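Local coordinates for putative lipase/esterase (Lactobacillus plantarum WCFS1, PDB 3BXP), which is a putative carboxylesterase of the alpha/beta-hydrolase superfamily, probably hydrolysing carboxylic ester bonds, at residues Y35-C41 with G65-L71; I111-S117 with A149-Y155. Numbering follows the deposited sequence.

Overall arrangement
The central sheet of an alpha/beta hydrolase is built mostly from neighbouring parallel strands, and the two contacts here illustrate how. Interaction 1 joins strands 35-41 and 67-72, interaction 2 strands 110-116 and 150-154; their centres lie about 10 Å apart. They meet because strands 35-41 and 110-116 are themselves neighbours: Ile39 O lies 2.8 Å from Ala114 N and Cys41 N 2.7 Å from Ala114 O, both probable hydrogen bonds. On one face Met38 bridges the pairs, its CE 3.5 Å from Ile152 CD1 and its SE 3.7 Å from Ala114 CB. Interaction 2 also carries Ser117, the likely nucleophile, and the Cys41 side chain of interaction 1 touches the residues of the putative nucleophile elbow.

Interaction 1: residues Y35-C41 with G65-L71; sequences YPIMIIC and GMHTVVL
Strand 35-41 and the 67-71 part of strand 67-72, parallel in a beta-alpha-beta unit through helix 54-63, have axes approaching to 4.5 Å at 19°. Tyr35 (chi1 m) turns its ring edge to the His67 face in a T-shaped pair, centroids 5.3 Å apart; its OH is hydrogen-bonded to Asp24 O, and His67 ND1 and NE2 to Leu23 N and His105 O. Pro36 O accepts a hydrogen bond from His67 N (2.9 Å). Ile37 pairs with His67, and so on to Ile40 with Val70; Ile37 CD1 lies 3.8 Å from Val69 CG2. Met38 N donates to His67 O and Met38 O accepts from Val69 N, both 2.9 Å. Met38 (chi1 t) and Met66, both selenomethionines, bring their CE atoms within 3.5 Å; Met66 follows the positive-phi helix exit at Gly65. Ile39 faces helix 85-99. Ile40, on the opposite face over helix 54-63, donates from N to Val69 O (2.7 Å) and accepts at O from Leu71 N (2.9 Å). Cys41 SG lies 3.8 Å from Leu71 CD2.

Interaction 2: residues I111-S117 with A149-Y155; sequences IILAGFS and AAIILGY
A parallel strand pair in the middle of the sheet, with its centre about 3 Å from that of the chain, brings 111-117 alongside 149-155; the strand axes approach to 4.5 Å, with their directions 17° apart. The pairing begins where Ala149 N donates to Ile111 O (2.8 Å). Ala149 is not extended (phi/psi -103°/-23°), and Ala150 N is buried without a partner. From there the hydrogen bonds follow the regular zigzag of parallel strands: Leu113 N to Ala150 O (3.0 Å), Ile152 N to Leu113 O (2.8 Å), Gly115 N to Ile152 O (2.9 Å), Gly154 N to Gly115 O (3.0 Å). Strand 110-116 then runs into what has the sequence and shape of a nucleophile elbow, the GxSxG turn of alpha/beta hydrolases: Gly115, Ser117 and Gly119, with Ser117 in the strained phi/psi of 48°/-124° before helix 118-129. Ser117 is therefore the probable catalytic nucleophile. Leu113 and Ile151 share one face, Leu113 CB 4.1 Å from Ile151 CG2, and are covered by helix 118-129. On the other face Ala114 CB sits 4.0 Å from Ile152 CB, Ile112 CG2 4.2 Å from Ile152 CD1, and helix 258-269 packs against Ile112 and Phe116. Strand 150-154 reaches the turn through Gly154 O, which accepts from Ser117 N at 3.1 Å. Glycine suits this place, since a CB on Gly154 would lie 2.7 Å from Phe116 CD1. The Tyr155 side chain (chi1 p), leaving sideways, ends close to the turn, with its CD2 4.0 Å from Ser117 CB and CZ 3.9 Å from Phe116 CB.

Interaction 1: residues Y35-C41 with G65-L71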
loop_
_atom_site.group_PDB
_atom_site.type_symbol
_atom_site.label_atom_id
_atom_site.label_comp_id
_atom_site.label_asym_id
_atom_site.label_seq_id
_atom_site.Cartn_x
_atom_site.Cartn_y
_atom_site.Cartn_z
ATOM N N TYR B 35 -28.411 7.560 -3.752
ATOM C CA TYR B 35 -26.975 7.500 -4.059
ATOM C C TYR B 35 -26.165 7.538 -2.787
ATOM O O TYR B 35 -26.525 8.228 -1.810
ATOM C CB TYR B 35 -26.494 8.693 -4.912
ATOM C CG TYR B 35 -27.148 8.857 -6.253
ATOM C CD1 TYR B 35 -27.152 7.844 -7.184
ATOM C CD2 TYR B 35 -27.725 10.068 -6.586
ATOM C CE1 TYR B 35 -27.781 8.038 -8.434
ATOM C CE2 TYR B 35 -28.310 10.275 -7.805
ATOM C CZ TYR B 35 -28.342 9.285 -8.719
ATOM O OH TYR B 35 -28.946 9.588 -9.940
ATOM N N PRO B 36 -25.039 6.797 -2.767
ATOM C CA PRO B 36 -24.054 7.023 -1.728
ATOM C C PRO B 36 -23.563 8.457 -1.717
ATOM O O PRO B 36 -23.767 9.226 -2.647
ATOM C CB PRO B 36 -22.855 6.088 -2.119
ATOM C CG PRO B 36 -23.360 5.185 -3.177
ATOM C CD PRO B 36 -24.513 5.952 -3.850
ATOM N N ILE B 37 -22.896 8.840 -0.637
ATOM C CA ILE B 37 -22.431 10.226 -0.503
ATOM C C ILE B 37 -21.056 10.246 0.157
ATOM O O ILE B 37 -20.789 9.524 1.143
ATOM C CB ILE B 37 -23.478 11.083 0.340
ATOM C CG1 ILE B 37 -23.053 12.556 0.546
ATOM C CG2 ILE B 37 -23.716 10.494 1.747
ATOM C CD1 ILE B 37 -24.211 13.501 0.649
HETATM N N MSE B 38 -20.201 11.067 -0.387
HETATM C CA MSE B 38 -18.849 11.250 0.154
HETATM C C MSE B 38 -18.742 12.627 0.746
HETATM O O MSE B 38 -18.922 13.619 0.067
HETATM C CB MSE B 38 -17.775 11.116 -0.927
HETATM C CG MSE B 38 -16.427 11.156 -0.356
HETATM SE SE MSE B 38 -15.073 10.747 -1.705
HETATM C CE MSE B 38 -15.596 8.894 -2.097
ATOM N N ILE B 39 -18.332 12.662 2.002
ATOM C CA ILE B 39 -18.004 13.917 2.705
ATOM C C ILE B 39 -16.496 14.136 2.724
ATOM O O ILE B 39 -15.747 13.309 3.267
ATOM C CB ILE B 39 -18.461 13.875 4.182
ATOM C CG1 ILE B 39 -19.962 13.621 4.329
ATOM C CG2 ILE B 39 -18.042 15.206 4.911
ATOM C CD1 ILE B 39 -20.360 13.322 5.834
ATOM N N ILE B 40 -16.087 15.242 2.134
ATOM C CA ILE B 40 -14.653 15.537 1.879
ATOM C C ILE B 40 -14.164 16.576 2.889
ATOM O O ILE B 40 -14.732 17.703 2.988
ATOM C CB ILE B 40 -14.413 16.028 0.423
ATOM C CG1 ILE B 40 -14.708 14.945 -0.619
ATOM C CG2 ILE B 40 -12.956 16.517 0.284
ATOM C CD1 ILE B 40 -14.847 15.499 -2.049
ATOM N N CYS B 41 -13.191 16.155 3.718
ATOM C CA CYS B 41 -12.501 17.039 4.622
ATOM C C CYS B 41 -11.187 17.423 3.920
ATOM O O CYS B 41 -10.335 16.594 3.758
ATOM C CB CYS B 41 -12.243 16.362 5.978
ATOM S SG CYS B 41 -13.764 16.106 6.883
ATOM N N GLY B 65 -21.299 8.214 -9.617
ATOM C CA GLY B 65 -22.667 8.067 -9.071
ATOM C C GLY B 65 -22.812 8.260 -7.571
ATOM O O GLY B 65 -23.445 7.461 -6.872
HETATM N N MSE B 66 -22.201 9.332 -7.082
HETATM C CA MSE B 66 -22.276 9.690 -5.676
HETATM C C MSE B 66 -22.555 11.158 -5.497
HETATM O O MSE B 66 -22.160 11.997 -6.309
HETATM C CB MSE B 66 -20.951 9.358 -5.010
HETATM C CG MSE B 66 -20.605 7.903 -5.131
HETATM SE SE MSE B 66 -18.889 7.617 -4.207
HETATM C CE MSE B 66 -18.492 9.198 -3.984
ATOM N N HIS B 67 -23.189 11.468 -4.389
ATOM C CA HIS B 67 -23.255 12.861 -3.939
ATOM C C HIS B 67 -21.917 13.213 -3.256
ATOM O O HIS B 67 -21.213 12.297 -2.810
ATOM C CB HIS B 67 -24.300 12.996 -2.880
ATOM C CG HIS B 67 -25.687 12.666 -3.280
ATOM N ND1 HIS B 67 -26.380 13.366 -4.241
ATOM C CD2 HIS B 67 -26.547 11.752 -2.765
ATOM C CE1 HIS B 67 -27.619 12.896 -4.293
ATOM N NE2 HIS B 67 -27.745 11.923 -3.406
ATOM N N THR B 68 -21.587 14.510 -3.199
ATOM C CA THR B 68 -20.457 14.911 -2.375
ATOM C C THR B 68 -20.776 16.132 -1.578
ATOM O O THR B 68 -21.528 16.990 -2.000
ATOM C CB THR B 68 -19.185 15.090 -3.200
ATOM O OG1 THR B 68 -19.311 16.210 -4.083
ATOM C CG2 THR B 68 -18.890 13.817 -3.977
ATOM N N VAL B 69 -20.187 16.200 -0.386
ATOM C CA VAL B 69 -20.304 17.408 0.480
ATOM C C VAL B 69 -18.894 17.751 0.900
ATOM O O VAL B 69 -18.147 16.866 1.325
ATOM C CB VAL B 69 -21.185 17.161 1.749
ATOM C CG1 VAL B 69 -21.097 18.346 2.812
ATOM C CG2 VAL B 69 -22.686 16.886 1.371
ATOM N N VAL B 70 -18.513 19.017 0.773
ATOM C CA VAL B 70 -17.215 19.476 1.282
ATOM C C VAL B 70 -17.437 20.195 2.578
ATOM O O VAL B 70 -18.307 21.056 2.649
ATOM C CB VAL B 70 -16.495 20.382 0.241
ATOM C CG1 VAL B 70 -15.162 20.896 0.845
ATOM C CG2 VAL B 70 -16.259 19.593 -1.103
ATOM N N LEU B 71 -16.696 19.759 3.606
ATOM C CA LEU B 71 -16.796 20.206 4.998
ATOM C C LEU B 71 -15.567 21.030 5.342
ATOM O O LEU B 71 -14.478 20.506 5.427
ATOM C CB LEU B 71 -16.911 19.025 5.946
ATOM C CG LEU B 71 -16.660 19.447 7.429
ATOM C CD1 LEU B 71 -17.572 20.552 7.954
ATOM C CD2 LEU B 71 -16.720 18.139 8.259
#

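Interaction 2: residues I111-S117 with A149-Y155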
loop_
_atom_site.group_PDB
_atom_site.type_symbol
_atom_site.label_atom_id
_atom_site.label_comp_id
_atom_site.label_asym_id
_atom_site.label_seq_id
_atom_site.Cartn_x
_atom_site.Cartn_y
_atom_site.Cartn_z
ATOM N N ILE B 111 -22.549 6.311 3.554
ATOM C CA ILE B 111 -21.870 7.562 3.785
ATOM C C ILE B 111 -20.378 7.213 3.936
ATOM O O ILE B 111 -19.970 6.440 4.807
ATOM C CB ILE B 111 -22.405 8.273 5.076
ATOM C CG1 ILE B 111 -23.914 8.589 4.956
ATOM C CG2 ILE B 111 -21.611 9.560 5.425
ATOM C CD1 ILE B 111 -24.511 9.098 6.250
ATOM N N ILE B 112 -19.566 7.844 3.106
ATOM C CA ILE B 112 -18.135 7.625 3.055
ATOM C C ILE B 112 -17.426 8.954 3.422
ATOM O O ILE B 112 -17.810 10.036 2.937
ATOM C CB ILE B 112 -17.724 7.252 1.618
ATOM C CG1 ILE B 112 -18.530 6.044 1.097
ATOM C CG2 ILE B 112 -16.217 6.904 1.571
ATOM C CD1 ILE B 112 -18.758 6.117 -0.376
ATOM N N LEU B 113 -16.504 8.933 4.371
ATOM C CA LEU B 113 -15.731 10.135 4.703
ATOM C C LEU B 113 -14.383 10.071 4.006
ATOM O O LEU B 113 -13.760 9.041 3.984
ATOM C CB LEU B 113 -15.436 10.183 6.203
ATOM C CG LEU B 113 -16.604 9.882 7.124
ATOM C CD1 LEU B 113 -16.170 10.012 8.624
ATOM C CD2 LEU B 113 -17.784 10.775 6.741
ATOM N N ALA B 114 -13.982 11.167 3.394
ATOM C CA ALA B 114 -12.678 11.216 2.707
ATOM C C ALA B 114 -11.926 12.423 3.243
ATOM O O ALA B 114 -12.478 13.537 3.276
ATOM C CB ALA B 114 -12.856 11.322 1.218
ATOM N N GLY B 115 -10.683 12.210 3.676
ATOM C CA GLY B 115 -9.872 13.288 4.233
ATOM C C GLY B 115 -8.510 13.301 3.549
ATOM O O GLY B 115 -7.956 12.253 3.225
ATOM N N PHE B 116 -8.011 14.498 3.281
ATOM C CA PHE B 116 -6.703 14.696 2.624
ATOM C C PHE B 116 -5.820 15.515 3.570
ATOM O O PHE B 116 -6.305 16.459 4.152
ATOM C CB PHE B 116 -6.980 15.334 1.240
ATOM C CG PHE B 116 -7.859 14.447 0.385
ATOM C CD1 PHE B 116 -7.307 13.377 -0.345
ATOM C CD2 PHE B 116 -9.229 14.560 0.407
ATOM C CE1 PHE B 116 -8.112 12.534 -1.041
ATOM C CE2 PHE B 116 -10.038 13.664 -0.277
ATOM C CZ PHE B 116 -9.452 12.665 -1.017
ATOM N N SER B 117 -4.511 15.189 3.695
ATOM C CA SER B 117 -3.594 15.986 4.587
ATOM C C SER B 117 -4.220 16.213 5.956
ATOM O O SER B 117 -4.613 15.250 6.657
ATOM C CB SER B 117 -3.259 17.345 3.902
ATOM O OG SER B 117 -2.510 18.207 4.732
ATOM N N ALA B 149 -19.867 4.588 6.925
ATOM C CA ALA B 149 -19.680 3.170 6.620
ATOM C C ALA B 149 -18.213 2.840 6.341
ATOM O O ALA B 149 -17.800 1.684 6.411
ATOM C CB ALA B 149 -20.481 2.902 5.384
ATOM N N ALA B 150 -17.471 3.863 5.945
ATOM C CA ALA B 150 -16.048 3.710 5.504
ATOM C C ALA B 150 -15.380 5.051 5.365
ATOM O O ALA B 150 -16.033 6.093 5.336
ATOM C CB ALA B 150 -15.944 2.974 4.162
ATOM N N ILE B 151 -14.066 5.007 5.210
ATOM C CA ILE B 151 -13.278 6.233 5.045
ATOM C C ILE B 151 -12.274 6.014 3.925
ATOM O O ILE B 151 -11.913 4.878 3.596
ATOM C CB ILE B 151 -12.538 6.723 6.396
ATOM C CG1 ILE B 151 -11.317 5.863 6.774
ATOM C CG2 ILE B 151 -13.554 6.829 7.543
ATOM C CD1 ILE B 151 -10.490 6.404 7.966
ATOM N N ILE B 152 -11.878 7.129 3.350
ATOM C CA ILE B 152 -10.798 7.201 2.352
ATOM C C ILE B 152 -9.843 8.249 2.880
ATOM O O ILE B 152 -10.288 9.313 3.323
ATOM C CB ILE B 152 -11.333 7.648 0.945
ATOM C CG1 ILE B 152 -12.161 6.531 0.285
ATOM C CG2 ILE B 152 -10.163 8.034 0.035
ATOM C CD1 ILE B 152 -12.919 6.975 -0.961
ATOM N N LEU B 153 -8.553 7.907 2.885
ATOM C CA LEU B 153 -7.512 8.832 3.326
ATOM C C LEU B 153 -6.456 8.999 2.277
ATOM O O LEU B 153 -5.864 8.021 1.823
ATOM C CB LEU B 153 -6.841 8.363 4.639
ATOM C CG LEU B 153 -7.745 8.169 5.869
ATOM C CD1 LEU B 153 -6.932 7.548 7.009
ATOM C CD2 LEU B 153 -8.287 9.556 6.281
ATOM N N GLY B 154 -6.237 10.244 1.856
ATOM C CA GLY B 154 -5.109 10.562 0.943
ATOM C C GLY B 154 -4.079 11.420 1.639
ATOM O O GLY B 154 -4.416 12.456 2.248
ATOM N N TYR B 155 -2.836 10.978 1.565
ATOM C CA TYR B 155 -1.741 11.624 2.258
ATOM C C TYR B 155 -2.201 12.216 3.614
ATOM O O TYR B 155 -1.951 13.387 3.881
ATOM C CB TYR B 155 -1.094 12.711 1.374
ATOM C CG TYR B 155 -2.032 13.580 0.569
ATOM C CD1 TYR B 155 -2.623 13.111 -0.566
ATOM C CD2 TYR B 155 -2.292 14.879 0.931
ATOM C CE1 TYR B 155 -3.454 13.918 -1.341
ATOM C CE2 TYR B 155 -3.135 15.702 0.185
ATOM C CZ TYR B 155 -3.715 15.217 -0.930
ATOM O OH TYR B 155 -4.520 16.015 -1.694
#